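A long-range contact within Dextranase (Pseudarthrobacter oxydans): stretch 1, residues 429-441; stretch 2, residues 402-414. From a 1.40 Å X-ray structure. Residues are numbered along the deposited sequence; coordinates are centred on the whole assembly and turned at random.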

# COMPACT_ATOMS: atom_id res chain seq x y z
N THR A 429 5.79 -13.41 -2.18
CA THR A 429 5.89 -13.76 -3.59
C THR A 429 5.05 -12.83 -4.46
O THR A 429 3.98 -12.36 -4.05
CB THR A 429 5.49 -15.23 -3.83
OG1 THR A 429 4.18 -15.46 -3.28
CG2 THR A 429 6.49 -16.16 -3.17
N ASN A 430 5.55 -12.55 -5.66
CA ASN A 430 4.77 -11.88 -6.71
C ASN A 430 4.34 -10.47 -6.31
O ASN A 430 3.15 -10.14 -6.25
CB ASN A 430 3.60 -12.76 -7.17
CG ASN A 430 4.09 -14.05 -7.76
OD1 ASN A 430 4.97 -14.04 -8.62
ND2 ASN A 430 3.60 -15.17 -7.25
N THR A 431 5.34 -9.65 -6.03
CA THR A 431 5.17 -8.24 -5.70
C THR A 431 5.50 -7.44 -6.95
O THR A 431 6.52 -7.68 -7.59
CB THR A 431 6.14 -7.84 -4.59
OG1 THR A 431 6.00 -8.73 -3.47
CG2 THR A 431 5.90 -6.40 -4.15
N THR A 432 4.63 -6.49 -7.31
CA THR A 432 4.92 -5.57 -8.39
C THR A 432 4.83 -4.15 -7.86
O THR A 432 3.74 -3.70 -7.47
CB THR A 432 3.98 -5.76 -9.58
OG1 THR A 432 3.99 -7.14 -9.98
CG2 THR A 432 4.42 -4.92 -10.75
N VAL A 433 5.96 -3.45 -7.85
CA VAL A 433 6.01 -2.05 -7.49
C VAL A 433 5.85 -1.28 -8.79
O VAL A 433 6.81 -1.09 -9.54
CB VAL A 433 7.31 -1.70 -6.77
CG1 VAL A 433 7.30 -0.27 -6.23
CG2 VAL A 433 7.57 -2.70 -5.62
N ILE A 434 4.61 -0.87 -9.09
CA ILE A 434 4.32 -0.32 -10.41
C ILE A 434 4.85 1.10 -10.55
O ILE A 434 5.14 1.54 -11.67
CB ILE A 434 2.82 -0.42 -10.77
CG1 ILE A 434 1.92 0.24 -9.72
CG2 ILE A 434 2.41 -1.87 -11.03
CD1 ILE A 434 0.48 0.47 -10.24
N HIS A 435 4.95 1.83 -9.44
CA HIS A 435 5.51 3.18 -9.44
C HIS A 435 6.17 3.41 -8.09
O HIS A 435 5.85 2.75 -7.10
CB HIS A 435 4.41 4.23 -9.63
CG HIS A 435 3.80 4.19 -10.99
ND1 HIS A 435 4.52 4.49 -12.13
CD2 HIS A 435 2.55 3.85 -11.41
CE1 HIS A 435 3.74 4.35 -13.19
NE2 HIS A 435 2.54 3.96 -12.78
N ASN A 436 7.08 4.38 -8.07
CA ASN A 436 7.67 4.82 -6.82
C ASN A 436 8.27 6.20 -7.05
O ASN A 436 8.69 6.52 -8.16
CB ASN A 436 8.75 3.85 -6.32
CG ASN A 436 10.05 3.99 -7.09
OD1 ASN A 436 10.98 4.68 -6.64
ND2 ASN A 436 10.12 3.37 -8.26
N ARG A 437 8.33 7.00 -5.98
CA ARG A 437 8.95 8.32 -6.05
C ARG A 437 10.06 8.44 -5.01
O ARG A 437 10.27 9.50 -4.42
CB ARG A 437 7.91 9.43 -5.89
CG ARG A 437 7.01 9.62 -7.12
CD ARG A 437 6.27 10.96 -7.09
NE ARG A 437 5.46 11.13 -5.88
CZ ARG A 437 4.24 10.65 -5.71
NH1 ARG A 437 3.64 9.96 -6.67
NH2 ARG A 437 3.61 10.85 -4.55
N MET A 438 10.79 7.35 -4.79
CA MET A 438 11.89 7.37 -3.83
C MET A 438 13.06 8.15 -4.43
O MET A 438 13.60 7.77 -5.48
CB MET A 438 12.29 5.94 -3.45
CG MET A 438 11.15 5.20 -2.73
SD MET A 438 11.60 3.58 -2.04
CE MET A 438 11.99 2.69 -3.54
N TYR A 439 13.43 9.26 -3.80
CA TYR A 439 14.15 10.30 -4.52
C TYR A 439 15.41 10.84 -3.84
O TYR A 439 16.07 11.68 -4.44
CB TYR A 439 13.24 11.51 -4.81
CG TYR A 439 12.83 12.32 -3.58
CD1 TYR A 439 13.59 13.40 -3.14
CD2 TYR A 439 11.66 12.04 -2.89
CE1 TYR A 439 13.21 14.15 -2.03
CE2 TYR A 439 11.26 12.79 -1.79
CZ TYR A 439 12.04 13.84 -1.37
OH TYR A 439 11.65 14.59 -0.29
N TRP A 440 15.75 10.39 -2.64
CA TRP A 440 16.69 11.12 -1.79
C TRP A 440 18.06 11.27 -2.44
O TRP A 440 18.66 10.31 -2.93
CB TRP A 440 16.86 10.39 -0.46
CG TRP A 440 15.60 10.08 0.26
CD1 TRP A 440 15.09 8.84 0.53
CD2 TRP A 440 14.70 11.02 0.87
NE1 TRP A 440 13.93 8.95 1.25
CE2 TRP A 440 13.67 10.28 1.49
CE3 TRP A 440 14.68 12.42 0.97
CZ2 TRP A 440 12.62 10.88 2.17
CZ3 TRP A 440 13.63 13.02 1.65
CH2 TRP A 440 12.61 12.24 2.24
N LYS A 441 18.58 12.50 -2.39
CA LYS A 441 19.94 12.77 -2.83
C LYS A 441 20.95 12.20 -1.84
O LYS A 441 21.98 11.62 -2.24
CB LYS A 441 20.11 14.28 -2.98
CG LYS A 441 21.51 14.82 -3.20
CD LYS A 441 21.43 16.35 -3.23
CE LYS A 441 22.78 17.02 -3.10
NZ LYS A 441 22.66 18.51 -3.15
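Stretch 2, residues 402-414: NTVIWKNENGPVI

Stretch 2 runs beside stretch 1 as the last residues, 402-407, of a parallel strand that begins earlier in the chain, and then leaves the sheet as a loop that still follows its partner. The strand axes approach to 4.7 Å, and their N-to-C directions differ by 23° (signed crossing angle -23°), the modest twist expected of sheet neighbours.

Asn402 opens the contact with phi/psi of 66/64, nearly the same left-handed values as Asn430, whose CA lies 4.9 Å from the CA of Asn402. Asn402 N donates to Thr429 O at 3.0 Å, while the Asn402 side chain starts away from stretch 1. Thr403 returns to extended geometry. Thr403 N donates to Asn430 O (3.1 Å) and Thr403 O accepts from Thr432 N (2.9 Å), so Thr403 grips the residues before and after its register partner Thr431, the usual parallel pattern. A water ties the pair together, bonding Thr403 OG1 at 2.6 Å and Thr431 OG1 at 2.8 Å, and donating to Thr429 O.

Val404 is paired with Thr432 on the other face of the sheet, and its CG1 packs 4.1 Å from Ile434 CG2. Ile405 repeats the pattern of Thr403: its N donates to Thr432 O and its O accepts from Ile434 N, both at 2.8 Å. On the face it shares with Thr431 and Val433, Ile405 CD1 reaches Thr431 CG2 at 3.7 Å.

Trp406 puts its indole on the Val404 side. His435 CB sits over its five-membered ring, 3.6 Å from the centroid, and Ile434 CD1 comes within 3.7 Å of Trp406 CE3. Lys407 N then donates to His435 O at 2.9 Å. The lysine's end leads away from stretch 1 into its own loop, where Lys407 NZ donates to Asn410 O at 2.6 Å and Pro412 O at 2.8 Å, and it also has a partner elsewhere in the structure.

Past the strand, Asn408 O accepts from Arg437 N (2.8 Å), and Asn408 CA lies over one face of the guanidinium. Glu409 meets that group near its plane: OE2 receives Arg437 NE at 3.0 Å and, more weakly, NH2 at 3.0 Å, a buried salt bridge between the two residues with the largest areas covered in this contact. Glu409 CB also touches the edge of the Tyr439 ring, 3.7 Å from CE2.

Asn410 starts away, but its OD1 returns to 3.7 Å from Trp440 CZ2. Gly411, with positive phi, places its O 3.4 Å from Met438 SD. Val413 points back toward stretch 1, its CG1 4.1 Å from Val433 CG2, an apolar side-chain contact.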

# COMPACT_ATOMS: atom_id res chain seq x y z
N ASN A 402 0.99 -11.81 -4.29
CA ASN A 402 0.21 -11.03 -5.25
C ASN A 402 -0.14 -9.64 -4.72
O ASN A 402 -1.31 -9.30 -4.55
CB ASN A 402 -1.05 -11.80 -5.69
CG ASN A 402 -1.74 -11.16 -6.86
OD1 ASN A 402 -1.12 -10.41 -7.63
ND2 ASN A 402 -3.03 -11.44 -7.01
N THR A 403 0.89 -8.84 -4.50
CA THR A 403 0.76 -7.47 -3.99
C THR A 403 1.18 -6.50 -5.08
O THR A 403 2.31 -6.57 -5.56
CB THR A 403 1.67 -7.24 -2.78
OG1 THR A 403 1.59 -8.34 -1.86
CG2 THR A 403 1.27 -5.97 -2.04
N VAL A 404 0.28 -5.59 -5.44
CA VAL A 404 0.57 -4.49 -6.35
C VAL A 404 0.78 -3.25 -5.50
O VAL A 404 -0.03 -2.96 -4.61
CB VAL A 404 -0.59 -4.29 -7.33
CG1 VAL A 404 -0.37 -3.04 -8.19
CG2 VAL A 404 -0.78 -5.52 -8.22
N ILE A 405 1.88 -2.52 -5.73
CA ILE A 405 2.28 -1.42 -4.86
C ILE A 405 2.53 -0.17 -5.70
O ILE A 405 3.28 -0.21 -6.68
CB ILE A 405 3.52 -1.77 -4.03
CG1 ILE A 405 3.23 -2.97 -3.12
CG2 ILE A 405 3.98 -0.54 -3.23
CD1 ILE A 405 4.45 -3.49 -2.37
N TRP A 406 1.90 0.94 -5.30
CA TRP A 406 2.21 2.28 -5.83
C TRP A 406 2.89 3.01 -4.68
O TRP A 406 2.24 3.49 -3.75
CB TRP A 406 0.93 3.00 -6.26
CG TRP A 406 1.20 4.21 -7.14
CD1 TRP A 406 2.10 5.23 -6.91
CD2 TRP A 406 0.56 4.51 -8.38
NE1 TRP A 406 2.04 6.14 -7.95
CE2 TRP A 406 1.10 5.71 -8.86
CE3 TRP A 406 -0.44 3.86 -9.13
CZ2 TRP A 406 0.70 6.28 -10.08
CZ3 TRP A 406 -0.83 4.43 -10.32
CH2 TRP A 406 -0.26 5.62 -10.79
N LYS A 407 4.21 3.06 -4.72
CA LYS A 407 4.97 3.66 -3.65
C LYS A 407 5.07 5.16 -3.89
O LYS A 407 5.20 5.60 -5.03
CB LYS A 407 6.36 3.00 -3.63
CG LYS A 407 7.38 3.62 -2.69
CD LYS A 407 7.03 3.34 -1.24
CE LYS A 407 7.78 4.27 -0.32
NZ LYS A 407 7.57 3.86 1.11
N ASN A 408 4.97 5.95 -2.81
CA ASN A 408 5.18 7.39 -2.94
C ASN A 408 6.64 7.73 -2.65
O ASN A 408 7.53 7.11 -3.25
CB ASN A 408 4.17 8.18 -2.09
CG ASN A 408 2.76 8.15 -2.69
OD1 ASN A 408 2.50 7.45 -3.67
ND2 ASN A 408 1.86 8.96 -2.13
N GLU A 409 6.93 8.67 -1.75
CA GLU A 409 8.28 9.22 -1.63
C GLU A 409 9.08 8.63 -0.48
O GLU A 409 10.30 8.42 -0.61
CB GLU A 409 8.18 10.73 -1.38
CG GLU A 409 7.63 11.51 -2.55
CD GLU A 409 6.18 11.90 -2.37
OE1 GLU A 409 5.57 11.49 -1.36
OE2 GLU A 409 5.65 12.63 -3.24
N ASN A 410 8.44 8.39 0.65
CA ASN A 410 9.12 8.26 1.93
C ASN A 410 9.12 6.82 2.39
O ASN A 410 8.09 6.13 2.30
CB ASN A 410 8.39 9.13 2.94
CG ASN A 410 9.00 9.07 4.29
OD1 ASN A 410 10.12 9.53 4.48
ND2 ASN A 410 8.27 8.50 5.24
N GLY A 411 10.26 6.37 2.93
CA GLY A 411 10.41 5.01 3.40
C GLY A 411 10.69 4.04 2.26
O GLY A 411 10.61 4.39 1.08
N PRO A 412 11.04 2.81 2.61
CA PRO A 412 11.27 1.77 1.61
C PRO A 412 9.95 1.11 1.22
O PRO A 412 8.88 1.51 1.68
CB PRO A 412 12.12 0.77 2.40
CG PRO A 412 11.50 0.84 3.77
CD PRO A 412 11.20 2.30 3.98
N VAL A 413 10.05 0.10 0.37
CA VAL A 413 8.89 -0.76 0.11
C VAL A 413 8.73 -1.81 1.21
O VAL A 413 7.74 -1.82 1.95
CB VAL A 413 8.95 -1.36 -1.30
CG1 VAL A 413 7.74 -2.26 -1.55
CG2 VAL A 413 9.00 -0.25 -2.36
N ILE A 414 9.73 -2.68 1.37
CA ILE A 414 9.74 -3.74 2.38
C ILE A 414 10.66 -3.33 3.52
O ILE A 414 11.79 -2.89 3.29
CB ILE A 414 10.22 -5.05 1.74
CG1 ILE A 414 9.15 -5.61 0.81
CG2 ILE A 414 10.62 -6.06 2.82
CD1 ILE A 414 9.71 -6.48 -0.32
O HOH W 1 3.55 -9.86 -2.79
O HOH W 2 1.02 9.02 -5.87
O HOH W 3 12.27 6.47 0.31
O HOH W 4 12.82 7.55 3.54